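Side-chain contacts in uncharacterized protein DUF1470 (Jannaschia sp. CCS1, PDB 3H0N), which is of unknown function but may regulate transcription, pairing an ABATE domain of new fold with a zinc-binding treble clef finger: residues Glu101-Pro106 with Arg111-Pro116; His96-Glu101 with Trp125-Ala130. All coordinates share one frame; numbering follows the deposited sequence.

Contact 1: Glu101-Pro106 with Arg111-Pro116; sequences ELAQDP and RLHHHP. With NI (nickel (II) ion), chain C; ACT (acetate ion), chain H.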
loop_
_atom_site.group_PDB
_atom_site.type_symbol
_atom_site.label_atom_id
_atom_site.label_comp_id
_atom_site.label_asym_id
_atom_site.label_seq_id
_atom_site.Cartn_x
_atom_site.Cartn_y
_atom_site.Cartn_z
ATOM N N GLU A 101 3.889 -9.384 -3.690
ATOM C CA GLU A 101 3.487 -10.471 -4.581
ATOM C C GLU A 101 1.975 -10.672 -4.466
ATOM O O GLU A 101 1.435 -10.841 -3.364
ATOM C CB GLU A 101 4.257 -11.768 -4.226
ATOM C CG GLU A 101 3.940 -12.930 -5.170
ATOM C CD GLU A 101 4.765 -14.210 -4.949
ATOM O OE1 GLU A 101 5.810 -14.150 -4.277
ATOM O OE2 GLU A 101 4.370 -15.278 -5.525
ATOM N N LEU A 102 1.318 -10.741 -5.631
ATOM C CA LEU A 102 -0.082 -11.111 -5.720
ATOM C C LEU A 102 -0.268 -12.602 -5.626
ATOM O O LEU A 102 0.465 -13.359 -6.262
ATOM C CB LEU A 102 -0.677 -10.613 -7.036
ATOM C CG LEU A 102 -0.840 -9.110 -7.212
ATOM C CD1 LEU A 102 -0.921 -8.762 -8.699
ATOM C CD2 LEU A 102 -2.070 -8.619 -6.440
ATOM N N ALA A 103 -1.301 -13.019 -4.900
ATOM C CA ALA A 103 -1.683 -14.439 -4.872
ATOM C C ALA A 103 -3.149 -14.575 -4.580
ATOM O O ALA A 103 -3.759 -13.660 -4.022
ATOM C CB ALA A 103 -0.848 -15.192 -3.807
ATOM N N GLN A 104 -3.724 -15.706 -4.933
ATOM C CA GLN A 104 -5.139 -15.919 -4.763
ATOM C C GLN A 104 -5.400 -16.828 -3.548
ATOM O O GLN A 104 -4.854 -17.960 -3.518
ATOM C CB GLN A 104 -5.631 -16.550 -6.050
ATOM C CG GLN A 104 -7.081 -16.575 -6.192
ATOM C CD GLN A 104 -7.472 -17.181 -7.526
ATOM O OE1 GLN A 104 -6.817 -18.113 -8.013
ATOM N NE2 GLN A 104 -8.522 -16.647 -8.134
ATOM N N ASP A 105 -6.199 -16.344 -2.570
ATOM C CA ASP A 105 -6.602 -17.102 -1.392
ATOM C C ASP A 105 -7.362 -18.335 -1.871
ATOM O O ASP A 105 -7.886 -18.357 -2.970
ATOM C CB ASP A 105 -7.528 -16.271 -0.504
ATOM C CG ASP A 105 -6.821 -15.202 0.273
ATOM O OD1 ASP A 105 -5.571 -15.197 0.389
ATOM O OD2 ASP A 105 -7.532 -14.377 0.881
ATOM N N PRO A 106 -7.451 -19.369 -1.022
ATOM C CA PRO A 106 -8.218 -20.554 -1.435
ATOM C C PRO A 106 -9.669 -20.277 -1.831
ATOM O O PRO A 106 -10.199 -21.002 -2.669
ATOM C CB PRO A 106 -8.128 -21.478 -0.210
ATOM C CG PRO A 106 -6.836 -21.105 0.445
ATOM C CD PRO A 106 -6.657 -19.607 0.185
ATOM N N ARG A 111 -5.090 -11.134 -3.362
ATOM C CA ARG A 111 -4.496 -10.308 -2.311
ATOM C C ARG A 111 -3.121 -9.865 -2.723
ATOM O O ARG A 111 -2.383 -10.640 -3.338
ATOM C CB ARG A 111 -4.362 -11.059 -1.000
ATOM C CG ARG A 111 -5.588 -11.773 -0.485
ATOM C CD ARG A 111 -6.482 -10.801 0.131
ATOM N NE ARG A 111 -7.624 -11.466 0.770
ATOM C CZ ARG A 111 -8.673 -10.791 1.222
ATOM N NH1 ARG A 111 -8.714 -9.471 1.124
ATOM N NH2 ARG A 111 -9.696 -11.456 1.760
ATOM N N LEU A 112 -2.749 -8.650 -2.336
ATOM C CA LEU A 112 -1.357 -8.191 -2.452
ATOM C C LEU A 112 -0.655 -8.485 -1.144
ATOM O O LEU A 112 -1.020 -7.920 -0.096
ATOM C CB LEU A 112 -1.268 -6.699 -2.754
ATOM C CG LEU A 112 0.145 -6.156 -3.016
ATOM C CD1 LEU A 112 0.894 -6.884 -4.175
ATOM C CD2 LEU A 112 0.129 -4.658 -3.242
ATOM N N HIS A 113 0.320 -9.385 -1.165
ATOM C CA HIS A 113 1.139 -9.716 -0.001
ATOM C C HIS A 113 2.343 -8.829 -0.003
ATOM O O HIS A 113 2.947 -8.602 -1.029
ATOM C CB HIS A 113 1.561 -11.173 -0.081
ATOM C CG HIS A 113 0.399 -12.106 0.009
ATOM N ND1 HIS A 113 -0.056 -12.611 1.216
ATOM C CD2 HIS A 113 -0.445 -12.580 -0.941
ATOM C CE1 HIS A 113 -1.123 -13.366 0.989
ATOM N NE2 HIS A 113 -1.384 -13.363 -0.311
ATOM N N HIS A 114 2.729 -8.314 1.160
ATOM C CA HIS A 114 3.865 -7.397 1.292
ATOM C C HIS A 114 5.137 -8.133 1.653
ATOM O O HIS A 114 5.908 -7.721 2.521
ATOM C CB HIS A 114 3.480 -6.286 2.261
ATOM C CG HIS A 114 2.459 -5.406 1.670
ATOM N ND1 HIS A 114 1.113 -5.612 1.842
ATOM C CD2 HIS A 114 2.584 -4.398 0.790
ATOM C CE1 HIS A 114 0.449 -4.717 1.121
ATOM N NE2 HIS A 114 1.323 -3.964 0.469
ATOM N N HIS A 115 5.344 -9.205 0.896
ATOM C CA HIS A 115 6.495 -10.097 1.014
ATOM C C HIS A 115 6.340 -11.113 -0.118
ATOM O O HIS A 115 5.228 -11.371 -0.574
ATOM C CB HIS A 115 6.483 -10.842 2.364
ATOM C CG HIS A 115 5.248 -11.657 2.540
ATOM N ND1 HIS A 115 5.186 -12.984 2.185
ATOM C CD2 HIS A 115 4.010 -11.328 2.979
ATOM C CE1 HIS A 115 3.954 -13.420 2.355
ATOM N NE2 HIS A 115 3.227 -12.434 2.865
ATOM N N PRO A 116 7.448 -11.765 -0.528
ATOM C CA PRO A 116 7.349 -12.902 -1.441
ATOM C C PRO A 116 6.787 -14.114 -0.735
ATOM O O PRO A 116 7.019 -14.261 0.466
ATOM C CB PRO A 116 8.795 -13.126 -1.867
ATOM C CG PRO A 116 9.588 -12.568 -0.804
ATOM C CD PRO A 116 8.826 -11.434 -0.195
HETATM NI NI NI C . 0.970 -11.890 3.388
HETATM C C ACT H . 0.213 -8.492 3.833
HETATM O O ACT H . -0.125 -7.388 3.330
HETATM O OXT ACT H . 1.203 -9.159 3.402
HETATM C CH3 ACT H . -0.610 -9.028 4.950
HETATM O O HOH W 1 -3.578 -14.693 -1.304
HETATM O O HOH W 2 -10.127 -14.498 1.611
#
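The contact is the two-stranded antiparallel hairpin of strands 101-104 and 110-113, whose second strand brings His113, and the loop after it His115, to a nickel ion. Two hydrogen-bonded pairs, Glu101 with His113 and Ala103 with Arg111, flank the non-hydrogen-bonded pair Leu102 with Leu112; His113 N, for instance, donates to Glu101 O over 2.9 Å. In the middle pair the leucines turn to the face opposite the other four residues, and CD2 of Leu102 meets CD1 of Leu112 at 4.1 Å. Ala134 of the second subunit packs on both.

Toward the turn, the hairpin is tied by a salt bridge. Arg111 CG, anti to the carbonyl carbon (chi1 -50°), lies against the Asp105 carboxylate, and the bend at chi2 (-78°) then turns CD and NE so that NE meets OD2 at 2.9 Å. The hydrogen bond is almost straight (175°), with OD2 in the guanidinium plane, yet NE reaches OD2 from above the carboxylate plane. Water 2 joins the same OD2 to NH2, so guanidinium and carboxylate are gripped twice. With a leucine in place of Arg111, Asp105 OD2 would probably lose its charged mate and the carboxylate would be freer to turn.

At the other end, Glu101 runs extended alongside Pro116, its OE1 accepting from the backbone N of Leu117. ND1 of His113 binds nickel at 2.5 Å and NE2 of His115 at 2.4 Å. In sequence between the two ligands, His114, centre of an inverse gamma turn, holds an acetate, probably from the crystallisation liquor, through backbone N and ND1. The far edge of the His113 ring is fixed too: its NE2 donates in plane to water 1 at 2.8 Å, and that water donates to Asp105 OD1.

Contact 2: His96-Glu101 with Trp125-Ala130; sequences HPATPE and WTAICA. With NA (sodium ion), chain E; ACT (acetate ion), chain J.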
loop_
_atom_site.group_PDB
_atom_site.type_symbol
_atom_site.label_atom_id
_atom_site.label_comp_id
_atom_site.label_asym_id
_atom_site.label_seq_id
_atom_site.Cartn_x
_atom_site.Cartn_y
_atom_site.Cartn_z
ATOM N N HIS A 96 14.827 -7.559 5.422
ATOM C CA HIS A 96 13.890 -8.662 5.261
ATOM C C HIS A 96 13.188 -8.597 3.899
ATOM O O HIS A 96 13.155 -7.546 3.308
ATOM C CB HIS A 96 12.907 -8.660 6.413
ATOM C CG HIS A 96 13.568 -8.876 7.724
ATOM N ND1 HIS A 96 14.158 -10.076 8.043
ATOM C CD2 HIS A 96 13.819 -8.035 8.750
ATOM C CE1 HIS A 96 14.702 -9.986 9.247
ATOM N NE2 HIS A 96 14.504 -8.762 9.700
ATOM N N PRO A 97 12.645 -9.730 3.418
ATOM C CA PRO A 97 12.037 -9.759 2.085
ATOM C C PRO A 97 10.717 -9.006 2.034
ATOM O O PRO A 97 9.698 -9.492 2.508
ATOM C CB PRO A 97 11.871 -11.275 1.797
ATOM C CG PRO A 97 12.747 -11.978 2.801
ATOM C CD PRO A 97 12.824 -11.088 3.982
ATOM N N ALA A 98 10.745 -7.843 1.366
ATOM C CA ALA A 98 9.597 -6.966 1.319
ATOM C C ALA A 98 9.050 -6.730 -0.101
ATOM O O ALA A 98 8.145 -5.915 -0.266
ATOM C CB ALA A 98 9.912 -5.658 2.010
ATOM N N THR A 99 9.538 -7.509 -1.077
ATOM C CA THR A 99 9.002 -7.437 -2.419
ATOM C C THR A 99 7.547 -7.912 -2.357
ATOM O O THR A 99 7.267 -9.031 -1.922
ATOM C CB THR A 99 9.757 -8.374 -3.374
ATOM O OG1 THR A 99 11.143 -7.989 -3.440
ATOM C CG2 THR A 99 9.132 -8.388 -4.799
ATOM N N PRO A 100 6.620 -7.091 -2.868
ATOM C CA PRO A 100 5.230 -7.558 -2.889
ATOM C C PRO A 100 4.941 -8.620 -3.933
ATOM O O PRO A 100 5.635 -8.702 -4.957
ATOM C CB PRO A 100 4.434 -6.308 -3.163
ATOM C CG PRO A 100 5.364 -5.187 -3.151
ATOM C CD PRO A 100 6.743 -5.697 -3.278
ATOM N N GLU A 101 3.889 -9.384 -3.690
ATOM C CA GLU A 101 3.487 -10.471 -4.581
ATOM C C GLU A 101 1.975 -10.672 -4.466
ATOM O O GLU A 101 1.435 -10.841 -3.364
ATOM C CB GLU A 101 4.257 -11.768 -4.226
ATOM C CG GLU A 101 3.940 -12.930 -5.170
ATOM C CD GLU A 101 4.765 -14.210 -4.949
ATOM O OE1 GLU A 101 5.810 -14.150 -4.277
ATOM O OE2 GLU A 101 4.370 -15.278 -5.525
ATOM N N TRP A 125 6.873 -11.764 8.716
ATOM C CA TRP A 125 6.077 -10.931 9.637
ATOM C C TRP A 125 6.780 -9.624 9.960
ATOM O O TRP A 125 6.105 -8.613 10.105
ATOM C CB TRP A 125 5.639 -11.738 10.867
ATOM C CG TRP A 125 4.489 -12.627 10.504
ATOM C CD1 TRP A 125 4.526 -13.944 10.255
ATOM C CD2 TRP A 125 3.167 -12.179 10.204
ATOM N NE1 TRP A 125 3.267 -14.385 9.851
ATOM C CE2 TRP A 125 2.423 -13.308 9.804
ATOM C CE3 TRP A 125 2.539 -10.935 10.251
ATOM C CZ2 TRP A 125 1.071 -13.220 9.432
ATOM C CZ3 TRP A 125 1.204 -10.861 9.879
ATOM C CH2 TRP A 125 0.496 -11.976 9.480
ATOM N N THR A 126 8.106 -9.608 9.967
ATOM C CA THR A 126 8.853 -8.375 10.106
ATOM C C THR A 126 8.551 -7.440 8.956
ATOM O O THR A 126 8.267 -6.252 9.172
ATOM C CB THR A 126 10.358 -8.637 10.221
ATOM O OG1 THR A 126 10.596 -9.468 11.363
ATOM C CG2 THR A 126 11.106 -7.319 10.405
ATOM N N ALA A 127 8.581 -7.934 7.721
ATOM C CA ALA A 127 8.269 -7.108 6.564
ATOM C C ALA A 127 6.845 -6.620 6.559
ATOM O O ALA A 127 6.582 -5.452 6.204
ATOM C CB ALA A 127 8.566 -7.914 5.260
ATOM N N ILE A 128 5.905 -7.494 6.904
ATOM C CA ILE A 128 4.493 -7.128 6.916
ATOM C C ILE A 128 4.252 -6.019 7.928
ATOM O O ILE A 128 3.570 -5.012 7.650
ATOM C CB ILE A 128 3.620 -8.338 7.242
ATOM C CG1 ILE A 128 3.646 -9.347 6.061
ATOM C CG2 ILE A 128 2.149 -7.944 7.469
ATOM C CD1 ILE A 128 3.024 -10.705 6.395
ATOM N N CYS A 129 4.786 -6.218 9.112
ATOM C CA CYS A 129 4.585 -5.241 10.187
ATOM C C CYS A 129 5.251 -3.921 9.866
ATOM O O CYS A 129 4.650 -2.856 10.048
ATOM C CB CYS A 129 5.091 -5.785 11.518
ATOM S SG CYS A 129 4.054 -7.117 12.196
ATOM N N ALA A 130 6.476 -3.983 9.354
ATOM C CA ALA A 130 7.198 -2.756 9.025
ATOM C C ALA A 130 6.496 -1.944 7.954
ATOM O O ALA A 130 6.367 -0.742 8.046
ATOM C CB ALA A 130 8.689 -3.024 8.600
HETATM NA NA NA E . 14.481 -6.314 1.826
HETATM C C ACT J . 13.211 -9.931 -1.417
HETATM O O ACT J . 12.495 -8.908 -1.402
HETATM O OXT ACT J . 14.189 -9.942 -0.608
HETATM C CH3 ACT J . 12.916 -11.061 -2.358
HETATM O O HOH W 3 12.984 -6.510 0.063
HETATM O O HOH W 4 15.803 -4.907 0.182
HETATM O O HOH W 5 15.535 -8.293 1.106
#
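The backbone leaves helix 82-95 at His96 and passes helix 121-138 as an irregular segment, coming nearest where the CA atoms of Ala98 and Ala127 stand 5.4 Å apart. Small side chains permit this approach. The methyl of Ala127 points at the loop and meets the carbonyl of Pro97, CB to O 3.4 Å, while Ala98 CB touches the same methyl at 4.2 Å.

One residue earlier in the helix, Thr126 lies against one face of the His96 imidazole. Its CB sits 4.1 Å from the ring centroid and 24° off the normal, in a CH-pi contact displaced toward the rim. The methyl CG2, anti to the backbone N of Thr126, reaches the CD2 corner of His96 at 3.3 Å, a tight fit. The hydroxyl is engaged within its own helix, where OG1 is hydrogen-bonded to Val122 O, while CB and CG2 are the atoms that meet the ring.

Polar groups of the loop serve other partners. His96 O binds a sodium ion at 2.3 Å, together with the carbonyl oxygens of Leu93 and Arg94 and three waters. Water 3 links this ion to Ala98 N and to an acetate, probably from the crystallisation liquor, whose O accepts from Thr99 OG1 at 2.6 Å. Main-chain carbonyls at the C-terminal end of helix 82-95 thus bind sodium next to loop-to-helix packing, probably within the ABATE domain.

How the contacts relate
Contact 1 and contact 2 follow each other through Glu101, which ends the loop and starts the strand but does not itself touch helix 121-138. Contact 2 is the more buried and lies nearer the centre of the chain, where small side chains, a ring face and a carbonyl meet; contact 1, farther out and partly exposed, relies on strand pairing, a salt bridge and waters. Their centres are 11 Å apart and the contacts touch: Pro116 CD packs against Thr99 O at 3.3 Å. Their metals differ likewise, histidine nitrogens holding nickel in contact 1, main-chain oxygens and waters holding sodium in contact 2. Both contacts also face the second subunit.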